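Local structure of metal-dependent phosphohydrolase, HDOD domain-containing (Geobacter sulfurreducens, 3HC1) at residues A[151-156]-A[215-220]; A[237-242]-A[249-254]; A[259-264]-A[283-288]. The protein is of unknown function but binds two iron(III) ions in an HD-type site and is probably a metal-dependent phosphohydrolase. All blocks are in the same frame, centred on the assembly; numbering follows the deposited sequence. Where two conformers were deposited one is given.

Overall arrangement
The fold is built of helices and loops, with no strand, and the three contacts follow one another along a single chain without interleaving. Contact 1 joins the turn before helix 154-162 to the turn that follows helix 208-216. Contact 2 joins helix 229-243 to the loop that follows it. Their centres lie about 13 Å apart, and they share both irons and the water between them. Together they bring in ligands from distant parts of the sequence. Contact 3 pairs helix 257-263 with helix 281-302. Its centre is about 13 Å from that of contact 2 and about 21 Å from that of contact 1. It touches contact 2 through E239 and Y240 and belongs to the packing beyond the metal site.

Contact 1. Residues A[151-156]-A[215-220]; sequences LHDVGE and LYHHDI. With FE (Fe (III) ion), chain B; FE (Fe (III) ion), chain C.
H152, D153, H217 and H218 meet around two iron(III) ions, and metal bonds do most of the joining. D153 bridges the pair. Its OD1 binds the chain B iron at 2.2 Å, while its OD2 binds the chain C iron at 2.1 Å. NE2 of H217 and NE2 of H218 both bind the chain B iron. NE2 of H152 binds the chain C iron at 2.3 Å. Water 1 binds both metals, 1.9 Å from the chain B iron through its O. H152 and D153 are the central pair of the HD-type signature. H122, D238 and E249 complete the sphere of the chain C iron; H193 and E249 complete that of the chain B iron.

The rings also pack on one another. H152 and H217 form a T-shaped pair with planes at 86°. The edge of H152 points to the face of H217, and H152 CD2 lies 3.5 Å from H217 CD2. CG of H217 sits between its backbone N and carbonyl carbon (chi1 73°), which swings the ring toward H152 and the metal. H217 CD2 in turn lies over one face of H218, toward the rim. D153 CB sits over the centre of the H152 ring, 3.9 Å above its plane.

No hydrogen bond links the two segments. The carbonyl oxygen H152 O does come close to a ring carbon, 3.1 Å from H217 CE1. H152 ND1 is hydrogen-bonded to G149, which helps to fix the ring's rotation and turns NE2 to the metal.

L151 and V154 pack on helix 82-108. H152 rests on V234 of helix 229-243. L215 and H218 touch helix 193-203, so helices 82-108, 193-203 and 229-243 all pack against this contact.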
ATOM      1  N   LEU A 151       2.309   0.768  -1.417  1.00 13.66           N
ATOM      2  CA  LEU A 151       3.733   0.748  -1.156  1.00 14.28           C
ATOM      3  C   LEU A 151       4.080   0.674   0.331  1.00 13.19           C
ATOM      4  O   LEU A 151       5.266   0.665   0.683  1.00 14.88           O
ATOM      5  CB  LEU A 151       4.418   2.009  -1.720  1.00 13.17           C
ATOM      6  CG  LEU A 151       4.369   2.106  -3.261  1.00 17.17           C
ATOM      7  CD1 LEU A 151       4.853   3.468  -3.698  1.00 16.62           C
ATOM      8  CD2 LEU A 151       5.261   0.979  -3.806  1.00 22.19           C
ATOM      9  N   HIS A 152       3.072   0.702   1.209  1.00 14.56           N
ATOM     10  CA  HIS A 152       3.329   0.880   2.656  1.00 14.10           C
ATOM     11  C   HIS A 152       4.302  -0.137   3.310  1.00 16.05           C
ATOM     12  O   HIS A 152       5.134   0.209   4.142  1.00 11.30           O
ATOM     13  CB  HIS A 152       2.041   1.039   3.468  1.00 14.50           C
ATOM     14  CG  HIS A 152       1.390  -0.270   3.850  1.00 12.55           C
ATOM     15  ND1 HIS A 152       0.713  -1.040   2.935  1.00 17.43           N
ATOM     16  CD2 HIS A 152       1.312  -0.936   5.030  1.00 19.73           C
ATOM     17  CE1 HIS A 152       0.290  -2.148   3.516  1.00 20.56           C
ATOM     18  NE2 HIS A 152       0.615  -2.098   4.790  1.00 12.57           N
ATOM     19  N   ASP A 153       4.152  -1.396   2.902  1.00 13.82           N
ATOM     20  CA  ASP A 153       4.960  -2.487   3.350  1.00 15.61           C
ATOM     21  C   ASP A 153       6.065  -2.897   2.383  1.00 17.85           C
ATOM     22  O   ASP A 153       6.564  -4.042   2.448  1.00 17.32           O
ATOM     23  CB  ASP A 153       4.046  -3.678   3.661  1.00 15.45           C
ATOM     24  CG  ASP A 153       3.467  -3.598   5.075  1.00 18.89           C
ATOM     25  OD1 ASP A 153       4.010  -2.801   5.877  1.00 16.46           O
ATOM     26  OD2 ASP A 153       2.471  -4.297   5.361  1.00 16.43           O
ATOM     27  N   VAL A 154       6.486  -1.977   1.508  1.00 16.66           N
ATOM     28  CA  VAL A 154       7.559  -2.312   0.553  1.00 18.72           C
ATOM     29  C   VAL A 154       8.846  -2.759   1.296  1.00 17.60           C
ATOM     30  O   VAL A 154       9.607  -3.561   0.796  1.00 15.76           O
ATOM     31  CB  VAL A 154       7.814  -1.139  -0.435  1.00 19.83           C
ATOM     32  CG1 VAL A 154       8.469   0.066   0.290  1.00 18.52           C
ATOM     33  CG2 VAL A 154       8.632  -1.574  -1.555  1.00 25.93           C
ATOM     34  N   GLY A 155       9.044  -2.295   2.526  1.00 16.08           N
ATOM     35  CA  GLY A 155      10.143  -2.780   3.355  1.00 18.30           C
ATOM     36  C   GLY A 155      10.115  -4.253   3.735  1.00 19.17           C
ATOM     37  O   GLY A 155      11.187  -4.847   3.879  1.00 19.49           O
ATOM     38  N   GLU A 156       8.922  -4.807   3.944  1.00 14.64           N
ATOM     39  CA  GLU A 156       8.747  -6.255   4.233  1.00 17.79           C
ATOM     40  C   GLU A 156       9.025  -7.043   2.983  1.00 15.82           C
ATOM     41  O   GLU A 156       9.552  -8.146   3.058  1.00 16.94           O
ATOM     42  CB  GLU A 156       7.328  -6.627   4.700  1.00 15.53           C
ATOM     43  CG  GLU A 156       6.869  -6.075   5.979  1.00 31.65           C
ATOM     44  CD  GLU A 156       7.500  -6.747   7.194  1.00 32.04           C
ATOM     45  OE1 GLU A 156       8.730  -6.824   7.239  1.00 34.79           O
ATOM     46  OE2 GLU A 156       6.752  -7.178   8.092  1.00 36.57           O
ATOM     47  N   LEU A 215       7.229   5.086   6.659  1.00 16.46           N
ATOM     48  CA  LEU A 215       7.889   5.238   7.958  1.00 15.91           C
ATOM     49  C   LEU A 215       6.948   5.205   9.158  1.00 16.43           C
ATOM     50  O   LEU A 215       7.300   4.660  10.228  1.00 17.83           O
ATOM     51  CB  LEU A 215       8.686   6.565   7.984  1.00 16.27           C
ATOM     52  CG  LEU A 215       9.504   6.901   9.247  1.00 15.90           C
ATOM     53  CD1 LEU A 215      10.511   5.785   9.580  1.00 18.87           C
ATOM     54  CD2 LEU A 215      10.226   8.263   9.108  1.00 13.60           C
ATOM     55  N   TYR A 216       5.763   5.783   9.004  1.00 16.03           N
ATOM     56  CA  TYR A 216       4.888   6.086  10.146  1.00 16.34           C
ATOM     57  C   TYR A 216       3.606   5.275  10.215  1.00 14.39           C
ATOM     58  O   TYR A 216       2.794   5.485  11.128  1.00 17.37           O
ATOM     59  CB  TYR A 216       4.524   7.567  10.155  1.00 14.91           C
ATOM     60  CG  TYR A 216       5.670   8.551  10.283  1.00 16.12           C
ATOM     61  CD1 TYR A 216       6.495   8.575  11.410  1.00 24.51           C
ATOM     62  CD2 TYR A 216       5.867   9.530   9.313  1.00 18.20           C
ATOM     63  CE1 TYR A 216       7.547   9.542  11.525  1.00 18.25           C
ATOM     64  CE2 TYR A 216       6.881  10.492   9.417  1.00 20.97           C
ATOM     65  CZ  TYR A 216       7.718  10.481  10.498  1.00 24.12           C
ATOM     66  OH  TYR A 216       8.670  11.450  10.542  1.00 23.89           O
ATOM     67  N   HIS A 217       3.425   4.348   9.275  1.00 18.43           N
ATOM     68  CA  HIS A 217       2.146   3.661   9.135  1.00 17.03           C
ATOM     69  C   HIS A 217       1.735   2.792  10.292  1.00 14.70           C
ATOM     70  O   HIS A 217       0.550   2.467  10.384  1.00 16.31           O
ATOM     71  CB  HIS A 217       2.027   2.911   7.821  1.00 17.67           C
ATOM     72  CG  HIS A 217       2.850   1.659   7.743  1.00 13.51           C
ATOM     73  ND1 HIS A 217       4.100   1.613   7.150  1.00 14.10           N
ATOM     74  CD2 HIS A 217       2.543   0.385   8.078  1.00 11.82           C
ATOM     75  CE1 HIS A 217       4.551   0.372   7.187  1.00 20.15           C
ATOM     76  NE2 HIS A 217       3.669  -0.369   7.831  1.00 13.49           N
ATOM     77  N   HIS A 218       2.683   2.419  11.166  1.00 17.08           N
ATOM     78  CA  HIS A 218       2.345   1.678  12.407  1.00 19.78           C
ATOM     79  C   HIS A 218       2.131   2.575  13.618  1.00 22.43           C
ATOM     80  O   HIS A 218       1.789   2.075  14.666  1.00 24.69           O
ATOM     81  CB  HIS A 218       3.381   0.556  12.712  1.00 17.39           C
ATOM     82  CG  HIS A 218       3.302  -0.592  11.760  1.00 15.61           C
ATOM     83  ND1 HIS A 218       2.311  -1.547  11.847  1.00 12.33           N
ATOM     84  CD2 HIS A 218       4.069  -0.947  10.689  1.00 15.75           C
ATOM     85  CE1 HIS A 218       2.438  -2.404  10.843  1.00 14.82           C
ATOM     86  NE2 HIS A 218       3.515  -2.093  10.140  1.00  8.10           N
ATOM     87  N   ASP A 219       2.303   3.899  13.490  1.00 20.39           N
ATOM     88  CA  ASP A 219       1.886   4.817  14.546  1.00 19.08           C
ATOM     89  C   ASP A 219       1.648   6.215  14.016  1.00 17.10           C
ATOM     90  O   ASP A 219       2.564   7.027  13.955  1.00 18.74           O
ATOM     91  CB  ASP A 219       2.881   4.870  15.672  1.00 23.20           C
ATOM     92  CG  ASP A 219       2.357   5.665  16.889  1.00 21.99           C
ATOM     93  OD1 ASP A 219       1.140   6.044  16.976  1.00 27.47           O
ATOM     94  OD2 ASP A 219       3.202   5.901  17.745  1.00 29.65           O
ATOM     95  N   ILE A 220       0.412   6.458  13.614  1.00 19.75           N
ATOM     96  CA  ILE A 220       0.005   7.756  13.040  1.00 21.24           C
ATOM     97  C   ILE A 220       0.356   8.916  13.980  1.00 20.30           C
ATOM     98  O   ILE A 220       0.642  10.009  13.522  1.00 18.47           O
ATOM     99  CB  ILE A 220      -1.479   7.735  12.642  1.00 20.71           C
ATOM    100  CG1 ILE A 220      -1.876   9.004  11.861  1.00 25.32           C
ATOM    101  CG2 ILE A 220      -2.384   7.530  13.863  1.00 18.09           C
ATOM    102  CD1 ILE A 220      -0.982   9.297  10.632  1.00 16.94           C
TER
HETATM  103 FE    FE B 305       3.638  -2.551   7.998  1.00 14.71          FE
HETATM  104 FE    FE C 306       0.850  -3.609   6.550  1.00 19.20          FE
HETATM  105  O   HOH W   1       1.765  -2.370   7.809  1.00 15.87           O

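Contact 2. Residues A[237-242]-A[249-254]. With FE (Fe (III) ion), chain C; FE (Fe (III) ion), chain B.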
ATOM      1  N   ALA A 237      -6.128   1.823   7.283  1.00 19.67           N
ATOM      2  CA  ALA A 237      -6.352   0.705   6.366  1.00 17.39           C
ATOM      3  C   ALA A 237      -5.499  -0.525   6.706  1.00 14.07           C
ATOM      4  O   ALA A 237      -5.970  -1.662   6.590  1.00 16.13           O
ATOM      5  CB  ALA A 237      -6.184   1.133   4.893  1.00 13.75           C
ATOM      6  N   ASP A 238      -4.280  -0.314   7.169  1.00 17.38           N
ATOM      7  CA  ASP A 238      -3.419  -1.413   7.511  1.00 15.78           C
ATOM      8  C   ASP A 238      -3.949  -2.147   8.741  1.00 14.02           C
ATOM      9  O   ASP A 238      -4.081  -3.376   8.743  1.00 14.11           O
ATOM     10  CB  ASP A 238      -1.976  -0.951   7.742  1.00 19.27           C
ATOM     11  CG  ASP A 238      -1.133  -2.034   8.313  1.00 20.55           C
ATOM     12  OD1 ASP A 238      -1.041  -3.062   7.646  1.00 16.45           O
ATOM     13  OD2 ASP A 238      -0.604  -1.909   9.433  1.00 14.99           O
ATOM     14  N   GLU A 239      -4.248  -1.398   9.797  1.00 16.13           N
ATOM     15  CA  GLU A 239      -4.816  -1.988  10.997  1.00 17.62           C
ATOM     16  C   GLU A 239      -6.160  -2.718  10.710  1.00 16.40           C
ATOM     17  O   GLU A 239      -6.387  -3.848  11.167  1.00 16.10           O
ATOM     18  CB  GLU A 239      -4.928  -0.953  12.136  1.00 18.44           C
ATOM     19  CG  GLU A 239      -5.235  -1.641  13.466  1.00 15.94           C
ATOM     20  CD  GLU A 239      -4.960  -0.808  14.661  1.00 21.89           C
ATOM     21  OE1 GLU A 239      -4.872   0.394  14.463  1.00 14.23           O
ATOM     22  OE2 GLU A 239      -4.793  -1.351  15.780  1.00 15.13           O
ATOM     23  N   TYR A 240      -6.994  -2.111   9.873  1.00 16.60           N
ATOM     24  CA  TYR A 240      -8.256  -2.696   9.483  1.00 15.61           C
ATOM     25  C   TYR A 240      -8.038  -4.046   8.792  1.00 16.89           C
ATOM     26  O   TYR A 240      -8.611  -5.056   9.209  1.00 18.55           O
ATOM     27  CB  TYR A 240      -9.068  -1.770   8.559  1.00 17.38           C
ATOM     28  CG  TYR A 240     -10.366  -2.402   8.164  1.00 20.46           C
ATOM     29  CD1 TYR A 240     -10.446  -3.263   7.072  1.00 19.75           C
ATOM     30  CD2 TYR A 240     -11.507  -2.195   8.914  1.00 22.52           C
ATOM     31  CE1 TYR A 240     -11.625  -3.874   6.763  1.00 19.38           C
ATOM     32  CE2 TYR A 240     -12.674  -2.804   8.615  1.00 23.38           C
ATOM     33  CZ  TYR A 240     -12.753  -3.624   7.545  1.00 19.05           C
ATOM     34  OH  TYR A 240     -13.952  -4.234   7.289  1.00 19.19           O
ATOM     35  N   CYS A 241      -7.191  -4.054   7.755  1.00 13.73           N
ATOM     36  CA  CYS A 241      -6.859  -5.261   7.015  1.00 13.05           C
ATOM     37  C   CYS A 241      -6.278  -6.337   7.920  1.00 16.17           C
ATOM     38  O   CYS A 241      -6.668  -7.484   7.811  1.00 17.05           O
ATOM     39  CB  CYS A 241      -5.939  -4.952   5.877  1.00 15.65           C
ATOM     40  SG  CYS A 241      -6.836  -4.141   4.506  1.00 18.14           S
ATOM     41  N   THR A 242      -5.391  -5.954   8.846  1.00 14.88           N
ATOM     42  CA  THR A 242      -4.749  -6.905   9.747  1.00 14.27           C
ATOM     43  C   THR A 242      -5.783  -7.529  10.658  1.00 13.68           C
ATOM     44  O   THR A 242      -5.724  -8.719  10.932  1.00 14.30           O
ATOM     45  CB  THR A 242      -3.631  -6.226  10.549  1.00 14.56           C
ATOM     46  OG1 THR A 242      -2.709  -5.674   9.610  1.00 13.00           O
ATOM     47  CG2 THR A 242      -2.880  -7.225  11.476  1.00 12.29           C
ATOM     48  N   GLU A 249       0.856  -9.249   9.635  1.00 18.34           N
ATOM     49  CA  GLU A 249       1.869  -8.680  10.495  1.00 15.84           C
ATOM     50  C   GLU A 249       1.546  -8.867  11.959  1.00 13.44           C
ATOM     51  O   GLU A 249       2.391  -8.621  12.793  1.00 15.83           O
ATOM     52  CB  GLU A 249       2.070  -7.187  10.168  1.00 14.15           C
ATOM     53  CG  GLU A 249       2.665  -6.960   8.780  1.00 14.88           C
ATOM     54  CD  GLU A 249       2.390  -5.576   8.311  1.00 19.33           C
ATOM     55  OE1 GLU A 249       1.248  -5.315   7.947  1.00 16.66           O
ATOM     56  OE2 GLU A 249       3.304  -4.743   8.367  1.00 15.21           O
ATOM     57  N   GLY A 250       0.328  -9.278  12.290  1.00 14.26           N
ATOM     58  CA  GLY A 250      -0.055  -9.581  13.676  1.00 16.19           C
ATOM     59  C   GLY A 250      -0.542  -8.365  14.444  1.00 13.20           C
ATOM     60  O   GLY A 250      -0.437  -7.231  13.980  1.00 14.27           O
ATOM     61  N   HIS A 251      -1.115  -8.607  15.620  1.00 17.26           N
ATOM     62  CA  HIS A 251      -1.775  -7.516  16.376  1.00 16.85           C
ATOM     63  C   HIS A 251      -1.984  -7.996  17.768  1.00 13.58           C
ATOM     64  O   HIS A 251      -2.287  -9.150  17.981  1.00 15.40           O
ATOM     65  CB  HIS A 251      -3.139  -7.175  15.752  1.00 16.03           C
ATOM     66  CG  HIS A 251      -3.706  -5.853  16.181  1.00 15.04           C
ATOM     67  ND1 HIS A 251      -4.229  -5.642  17.442  1.00 11.98           N
ATOM     68  CD2 HIS A 251      -3.897  -4.695  15.494  1.00 15.90           C
ATOM     69  CE1 HIS A 251      -4.650  -4.392  17.537  1.00 14.86           C
ATOM     70  NE2 HIS A 251      -4.453  -3.794  16.375  1.00 19.04           N
ATOM     71  N   LYS A 252      -1.821  -7.095  18.722  1.00 17.54           N
ATOM     72  CA  LYS A 252      -2.148  -7.412  20.098  1.00 22.54           C
ATOM     73  C   LYS A 252      -3.627  -7.689  20.254  1.00 22.39           C
ATOM     74  O   LYS A 252      -4.440  -7.229  19.447  1.00 21.54           O
ATOM     75  CB  LYS A 252      -1.685  -6.309  21.059  1.00 26.23           C
ATOM     76  CG  LYS A 252      -2.478  -5.008  21.029  1.00 30.35           C
ATOM     77  CD  LYS A 252      -1.700  -3.873  21.703  1.00 37.68           C
ATOM     78  CE  LYS A 252      -2.581  -2.662  22.020  1.00 40.19           C
ATOM     79  NZ  LYS A 252      -3.566  -2.368  20.931  1.00 52.54           N
ATOM     80  N   PRO A 253      -3.988  -8.448  21.301  1.00 25.13           N
ATOM     81  CA  PRO A 253      -5.385  -8.751  21.556  1.00 26.29           C
ATOM     82  C   PRO A 253      -6.234  -7.488  21.703  1.00 26.12           C
ATOM     83  O   PRO A 253      -5.777  -6.499  22.279  1.00 27.05           O
ATOM     84  CB  PRO A 253      -5.336  -9.519  22.896  1.00 27.81           C
ATOM     85  CG  PRO A 253      -3.998 -10.172  22.874  1.00 29.20           C
ATOM     86  CD  PRO A 253      -3.093  -9.151  22.241  1.00 23.87           C
ATOM     87  N   VAL A 254      -7.443  -7.544  21.166  1.00 25.82           N
ATOM     88  CA  VAL A 254      -8.374  -6.431  21.195  0.50 27.87           C
ATOM     89  C   VAL A 254      -9.701  -6.918  21.797  1.00 30.16           C
ATOM     90  O   VAL A 254     -10.221  -7.968  21.389  1.00 30.38           O
ATOM     91  CB  VAL A 254      -8.588  -5.856  19.756  0.50 29.12           C
ATOM     92  CG1 VAL A 254      -7.268  -5.886  18.957  0.50 22.79           C
ATOM     93  CG2 VAL A 254      -9.653  -6.637  18.992  0.50 24.13           C
TER
HETATM   94 FE    FE C 306       0.850  -3.609   6.550  1.00 19.20          FE
HETATM   95 FE    FE B 305       3.638  -2.551   7.998  1.00 14.71          FE
HETATM   96  O   HOH W   2      -4.212  -0.930  18.190  1.00 31.73           O
HETATM   97  O   HOH W   3      -0.637  -7.290   8.195  1.00 14.81           O
HETATM   98  O   HOH W   1       1.765  -2.370   7.809  1.00 15.87           O
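The dinuclear iron site is completed here by D238 and E249. D238 OD1 binds the chain C iron at 2.2 Å. E249 bridges the metals, with OE1 on the chain C iron and OE2 on the chain B iron. D238 OD1 and E249 OE1 are 3.2 Å apart, two oxygens drawn together by one metal. H122, H152 and D153 supply its other protein ligands.

A second shell holds this pair. Water 3 donates to E249 OE1 and to T242 OG1, and accepts from E249 N. T242 OG1 donates to D238 O at 2.8 Å from above the carbonyl plane. T242 CG2 rests 3.5 Å from G250 O.

Farther along the loop, H251 NE2 donates to E239 OE2 at 2.5 Å, with a nearly straight N-H...O angle of 171°. The oxygen lies in the ring plane and uses its anti lone pair. CG of E239 is anti to its backbone N (chi1 -168°), and the extended chain carries the carboxylate to the ring. H251 ND1 donates to K252 O. A leucine here has neither N-H, and the change would probably leave the E239 carboxylate without its histidine mate and weaken the tie between loop and helix.

Both ring nitrogens donate, which is consistent with a positively charged H251 facing a carboxylate. The carboxylate charges of D238 and E249 are probably offset by the iron ions they bind.

Contact 3. Residues A[259-264]-A[283-288]; sequences TLLENH and LIVAEL
Among the touching residues L261, E262 and V285, the one flat side-chain group is the carboxylate of E262, and no ring takes part. The carboxylate makes no contact with segment 283-288; OE2 instead makes a salt bridge with R258.

The contact itself is aliphatic. V285 reaches toward helix 257-263 with both methyls. CG2 of V285 lies 4.0 Å from L261 CB. Both methyls meet L261 CB, and V285 CG1 also reaches L261 CD1 at 4.0 Å. CG1 is anti to the backbone N of V285 (chi1 172°), which brings it up to L261 CD1. V285 CG2 also nears the backbone, 4.2 Å from E262 N. The aliphatic part of E262 adds a looser touch, its CG 4.3 Å from V285 CG2.

The backbones come close here, with E262 CA and V285 CA 6.6 Å apart. Y240 of helix 229-243 packs against both L261 and L288, so three helices meet at this point. The L261 side chain is about 13 Å from a bound iron, so this is plain helix packing outside the metal site.

No hydrogen bond or salt bridge crosses between the segments. Van der Waals packing and the burial of L261 and V285, with no directional bond, join the two helices here.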
ATOM      1  N   THR A 259     -15.120  -1.303  17.917  1.00 19.02           N
ATOM      2  CA  THR A 259     -14.845  -0.160  18.776  1.00 20.01           C
ATOM      3  C   THR A 259     -13.462   0.421  18.541  1.00 20.05           C
ATOM      4  O   THR A 259     -13.320   1.633  18.428  1.00 18.93           O
ATOM      5  CB  THR A 259     -15.034  -0.528  20.254  1.00 22.22           C
ATOM      6  OG1 THR A 259     -16.432  -0.689  20.481  1.00 22.48           O
ATOM      7  CG2 THR A 259     -14.509   0.553  21.180  1.00 20.31           C
ATOM      8  N   LEU A 260     -12.439  -0.431  18.465  1.00 19.02           N
ATOM      9  CA  LEU A 260     -11.099   0.035  18.106  1.00 16.12           C
ATOM     10  C   LEU A 260     -11.135   0.852  16.801  1.00 13.32           C
ATOM     11  O   LEU A 260     -10.658   1.995  16.737  1.00 15.57           O
ATOM     12  CB  LEU A 260     -10.149  -1.135  17.971  1.00 18.55           C
ATOM     13  CG  LEU A 260      -8.687  -0.857  17.661  1.00 19.66           C
ATOM     14  CD1 LEU A 260      -7.825  -2.045  18.207  1.00 17.03           C
ATOM     15  CD2 LEU A 260      -8.462  -0.611  16.129  1.00 16.41           C
ATOM     16  N   LEU A 261     -11.720   0.277  15.769  1.00 14.54           N
ATOM     17  CA  LEU A 261     -11.715   0.922  14.464  1.00 14.54           C
ATOM     18  C   LEU A 261     -12.481   2.246  14.513  1.00 16.36           C
ATOM     19  O   LEU A 261     -12.054   3.272  13.948  1.00 14.78           O
ATOM     20  CB  LEU A 261     -12.300  -0.004  13.410  1.00 15.43           C
ATOM     21  CG  LEU A 261     -11.573  -1.322  13.131  1.00 20.59           C
ATOM     22  CD1 LEU A 261     -12.477  -2.173  12.237  1.00 16.68           C
ATOM     23  CD2 LEU A 261     -10.209  -1.110  12.529  1.00 11.10           C
ATOM     24  N   GLU A 262     -13.610   2.248  15.215  1.00 16.56           N
ATOM     25  CA  GLU A 262     -14.414   3.468  15.333  1.00 14.66           C
ATOM     26  C   GLU A 262     -13.697   4.599  16.051  1.00 16.85           C
ATOM     27  O   GLU A 262     -13.920   5.751  15.703  1.00 14.05           O
ATOM     28  CB  GLU A 262     -15.740   3.194  16.018  1.00 12.50           C
ATOM     29  CG  GLU A 262     -16.780   2.591  15.056  1.00 20.03           C
ATOM     30  CD  GLU A 262     -18.100   2.208  15.752  1.00 19.42           C
ATOM     31  OE1 GLU A 262     -18.370   2.680  16.880  1.00 19.88           O
ATOM     32  OE2 GLU A 262     -18.881   1.419  15.151  1.00 26.44           O
ATOM     33  N   ASN A 263     -12.917   4.256  17.091  1.00 14.08           N
ATOM     34  CA  ASN A 263     -12.181   5.220  17.916  1.00 16.83           C
ATOM     35  C   ASN A 263     -10.718   5.453  17.467  1.00 17.20           C
ATOM     36  O   ASN A 263      -9.957   6.168  18.124  1.00 18.34           O
ATOM     37  CB  ASN A 263     -12.132   4.730  19.383  1.00 16.83           C
ATOM     38  CG  ASN A 263     -13.501   4.556  19.995  1.00 22.61           C
ATOM     39  OD1 ASN A 263     -14.466   5.082  19.504  1.00 23.39           O
ATOM     40  ND2 ASN A 263     -13.584   3.772  21.045  1.00 35.46           N
ATOM     41  N   HIS A 264     -10.330   4.852  16.358  1.00 16.46           N
ATOM     42  CA  HIS A 264      -8.947   4.919  15.866  1.00 15.36           C
ATOM     43  C   HIS A 264      -8.444   6.378  15.738  1.00 18.04           C
ATOM     44  O   HIS A 264      -9.199   7.248  15.312  1.00 17.29           O
ATOM     45  CB  HIS A 264      -8.860   4.220  14.521  1.00 13.63           C
ATOM     46  CG  HIS A 264      -7.450   3.915  14.063  1.00 12.20           C
ATOM     47  ND1 HIS A 264      -6.625   4.868  13.503  1.00 14.45           N
ATOM     48  CD2 HIS A 264      -6.778   2.746  13.978  1.00 14.26           C
ATOM     49  CE1 HIS A 264      -5.473   4.308  13.162  1.00 18.71           C
ATOM     50  NE2 HIS A 264      -5.539   3.019  13.445  1.00 19.07           N
ATOM     51  N   LEU A 283     -20.269   4.939  10.191  1.00 24.31           N
ATOM     52  CA  LEU A 283     -20.851   4.410   8.939  1.00 22.89           C
ATOM     53  C   LEU A 283     -19.778   3.899   7.972  1.00 21.05           C
ATOM     54  O   LEU A 283     -20.004   2.921   7.265  1.00 20.45           O
ATOM     55  CB  LEU A 283     -21.713   5.462   8.260  1.00 22.19           C
ATOM     56  CG  LEU A 283     -22.887   5.925   9.139  1.00 28.90           C
ATOM     57  CD1 LEU A 283     -23.635   7.116   8.482  1.00 22.04           C
ATOM     58  CD2 LEU A 283     -23.851   4.766   9.480  1.00 24.33           C
ATOM     59  N   ILE A 284     -18.617   4.549   7.949  1.00 20.14           N
ATOM     60  CA  ILE A 284     -17.502   4.067   7.125  1.00 17.79           C
ATOM     61  C   ILE A 284     -17.009   2.694   7.606  1.00 17.54           C
ATOM     62  O   ILE A 284     -16.828   1.807   6.799  1.00 14.95           O
ATOM     63  CB  ILE A 284     -16.290   5.038   7.062  1.00 18.68           C
ATOM     64  CG1 ILE A 284     -16.703   6.423   6.521  1.00 21.04           C
ATOM     65  CG2 ILE A 284     -15.124   4.430   6.186  1.00 11.00           C
ATOM     66  CD1 ILE A 284     -15.640   7.485   6.689  1.00 19.81           C
ATOM     67  N   VAL A 285     -16.775   2.528   8.906  1.00 17.35           N
ATOM     68  CA  VAL A 285     -16.370   1.232   9.421  1.00 16.46           C
ATOM     69  C   VAL A 285     -17.441   0.185   9.086  1.00 18.00           C
ATOM     70  O   VAL A 285     -17.126  -0.908   8.621  1.00 16.32           O
ATOM     71  CB  VAL A 285     -16.105   1.246  10.930  1.00 16.91           C
ATOM     72  CG1 VAL A 285     -15.883  -0.231  11.441  1.00 16.75           C
ATOM     73  CG2 VAL A 285     -14.902   2.081  11.223  1.00 13.29           C
ATOM     74  N   ALA A 286     -18.717   0.548   9.288  1.00 16.01           N
ATOM     75  CA  ALA A 286     -19.810  -0.357   8.969  1.00 18.23           C
ATOM     76  C   ALA A 286     -19.817  -0.788   7.528  1.00 17.40           C
ATOM     77  O   ALA A 286     -19.997  -2.019   7.236  1.00 19.26           O
ATOM     78  CB  ALA A 286     -21.152   0.215   9.371  1.00 16.06           C
ATOM     79  N   GLU A 287     -19.599   0.176   6.631  1.00 18.37           N
ATOM     80  CA  GLU A 287     -19.515  -0.110   5.186  1.00 16.38           C
ATOM     81  C   GLU A 287     -18.378  -1.065   4.836  1.00 19.26           C
ATOM     82  O   GLU A 287     -18.544  -2.009   4.034  1.00 19.37           O
ATOM     83  CB  GLU A 287     -19.362   1.186   4.377  1.00 17.98           C
ATOM     84  CG  GLU A 287     -19.327   0.932   2.888  1.00 28.77           C
ATOM     85  CD  GLU A 287     -18.994   2.156   2.066  1.00 32.20           C
ATOM     86  OE1 GLU A 287     -18.930   3.288   2.606  1.00 26.54           O
ATOM     87  OE2 GLU A 287     -18.843   1.978   0.850  1.00 29.09           O
ATOM     88  N   LEU A 288     -17.195  -0.781   5.378  1.00 18.25           N
ATOM     89  CA  LEU A 288     -16.035  -1.670   5.162  1.00 17.13           C
ATOM     90  C   LEU A 288     -16.358  -3.104   5.592  1.00 18.49           C
ATOM     91  O   LEU A 288     -16.164  -4.072   4.836  1.00 16.48           O
ATOM     92  CB  LEU A 288     -14.806  -1.126   5.901  1.00 17.39           C
ATOM     93  CG  LEU A 288     -14.233   0.174   5.260  1.00 18.44           C
ATOM     94  CD1 LEU A 288     -13.147   0.716   6.163  1.00 22.39           C
ATOM     95  CD2 LEU A 288     -13.749  -0.008   3.804  1.00 24.91           C
TER